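Local coordinates for hypothetical protein (Clostridium sporogenes ATCC 15579, PDB 4QRK) that is of unknown function but is a putative cell adhesion protein built as a right-handed beta-helix, with a calcium ion bound in the crystal, at residues A[162-167]-A[200-206]. Numbering follows the deposited sequence.
Sequences LPKSIG and SKNSIEV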
# COMPACT_ATOMS: atom_id res chain seq x y z
N LEU A 162 -2.48 12.95 -1.62
CA LEU A 162 -3.53 12.85 -2.63
C LEU A 162 -3.37 13.94 -3.68
O LEU A 162 -2.76 14.97 -3.44
CB LEU A 162 -4.90 12.94 -1.92
CG LEU A 162 -5.12 11.71 -1.05
CD1 LEU A 162 -6.07 11.95 0.09
CD2 LEU A 162 -5.59 10.57 -1.88
N PRO A 163 -3.91 13.70 -4.87
CA PRO A 163 -3.68 14.66 -5.96
C PRO A 163 -4.54 15.89 -5.79
O PRO A 163 -5.58 15.82 -5.15
CB PRO A 163 -4.10 13.87 -7.21
CG PRO A 163 -5.07 12.87 -6.72
CD PRO A 163 -4.78 12.58 -5.28
N LYS A 164 -4.10 17.01 -6.35
CA LYS A 164 -4.91 18.23 -6.39
C LYS A 164 -5.79 18.23 -7.64
O LYS A 164 -6.90 18.73 -7.61
CB LYS A 164 -4.00 19.46 -6.41
CG LYS A 164 -3.25 19.69 -5.10
CD LYS A 164 -2.25 20.82 -5.18
CE LYS A 164 -1.79 21.25 -3.80
NZ LYS A 164 -0.43 21.85 -3.86
N SER A 165 -5.31 17.59 -8.70
CA SER A 165 -5.91 17.67 -10.04
C SER A 165 -7.16 16.84 -10.26
O SER A 165 -7.91 17.12 -11.16
CB SER A 165 -4.89 17.21 -11.07
OG SER A 165 -4.41 15.91 -10.77
N ILE A 166 -7.37 15.79 -9.48
CA ILE A 166 -8.58 15.01 -9.58
C ILE A 166 -9.31 15.00 -8.26
O ILE A 166 -8.73 15.27 -7.20
CB ILE A 166 -8.31 13.60 -10.12
CG1 ILE A 166 -7.66 12.71 -9.08
CG2 ILE A 166 -7.40 13.67 -11.36
CD1 ILE A 166 -7.69 11.27 -9.50
N GLY A 167 -10.60 14.72 -8.32
CA GLY A 167 -11.43 14.75 -7.13
C GLY A 167 -11.09 13.65 -6.16
O GLY A 167 -10.85 12.50 -6.52
N SER A 200 -14.18 16.68 -11.48
CA SER A 200 -13.41 15.84 -12.40
C SER A 200 -14.18 14.57 -12.76
O SER A 200 -14.97 14.06 -11.96
CB SER A 200 -12.05 15.48 -11.78
OG SER A 200 -12.25 14.77 -10.57
N LYS A 201 -13.96 14.07 -13.96
CA LYS A 201 -14.59 12.82 -14.38
C LYS A 201 -14.16 11.68 -13.44
O LYS A 201 -14.97 10.86 -13.03
CB LYS A 201 -14.21 12.48 -15.83
CG LYS A 201 -14.86 11.19 -16.37
CD LYS A 201 -14.34 10.78 -17.75
CE LYS A 201 -12.93 10.22 -17.68
NZ LYS A 201 -12.42 9.77 -19.01
N ASN A 202 -12.86 11.64 -13.14
CA ASN A 202 -12.25 10.61 -12.29
C ASN A 202 -12.09 11.04 -10.83
O ASN A 202 -11.84 12.22 -10.53
CB ASN A 202 -10.86 10.27 -12.80
CG ASN A 202 -10.87 9.81 -14.25
OD1 ASN A 202 -10.06 10.26 -15.07
ND2 ASN A 202 -11.80 8.92 -14.58
N SER A 203 -12.21 10.08 -9.92
CA SER A 203 -12.06 10.40 -8.51
C SER A 203 -11.39 9.29 -7.71
O SER A 203 -11.40 8.13 -8.12
CB SER A 203 -13.44 10.72 -7.92
OG SER A 203 -14.13 9.52 -7.73
N ILE A 204 -10.80 9.66 -6.57
CA ILE A 204 -10.31 8.71 -5.58
C ILE A 204 -11.23 8.74 -4.37
O ILE A 204 -11.45 9.80 -3.76
CB ILE A 204 -8.87 9.01 -5.09
CG1 ILE A 204 -8.01 9.45 -6.26
CG2 ILE A 204 -8.31 7.75 -4.39
CD1 ILE A 204 -6.48 9.61 -5.97
N GLU A 205 -11.80 7.58 -4.05
CA GLU A 205 -12.66 7.43 -2.88
C GLU A 205 -11.77 6.75 -1.86
O GLU A 205 -11.25 5.67 -2.13
CB GLU A 205 -13.88 6.54 -3.17
CG GLU A 205 -14.88 7.12 -4.22
CD GLU A 205 -15.80 8.19 -3.69
OE1 GLU A 205 -15.85 8.40 -2.46
OE2 GLU A 205 -16.49 8.83 -4.53
N VAL A 206 -11.58 7.37 -0.72
CA VAL A 206 -10.65 6.84 0.29
C VAL A 206 -11.38 6.62 1.60
O VAL A 206 -12.02 7.53 2.12
CB VAL A 206 -9.46 7.82 0.49
CG1 VAL A 206 -8.45 7.21 1.41
CG2 VAL A 206 -8.78 8.15 -0.82
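S200 meets G167 through its hydroxyl: G167 N donates to S200 OG at 2.8 Å, with an N-H...O angle of 152°. The same OG passes its own proton to N202 O, 2.6 Å away, so the serine relays a hydrogen bond from the start of one strand to the loop that leads into the other. A chi1 of 60° sets OG between the backbone N and the carbonyl carbon of S200, where it can take the N-H of G167. N202 also brings its carbonyl oxygen near I166 CB, a van der Waals approach rather than a bond.

At S203 true strand pairing begins. It forms a parallel bridge with G167, where the CA atoms lie 4.6 Å apart; S203 CA adds a C-H...O contact to G167 O, bent to 127° at the hydrogen. That carbonyl is then taken by I204 N at 2.8 Å, the main-chain hydrogen bond of the parallel pairing. In the right-handed beta-helix, 162-167 is the turn from strand 157-162 of one sheet to strand 167-174 of another, and it is this second strand that pairs with 203-210. Strand 147-153 borders 203-210 across its other edge, bonding through V147 to S203 and E205.

I204 sends its side chain into the interior between the sheets. Its CD1 touches the CG-CD side of the P163 ring, 3.5 Å from P163 CD, tighter than usual for two carbons, while CG1 lies against I166 CD1 at 3.7 Å, the two isoleucine chains crossing near a right angle. Y143, V147 and V149 also touch I204. Two residues on, V206 reaches L162 more loosely, CG2 to CD2 at 4.1 Å; L162 in turn packs on V168 and I170 of strand 167-174.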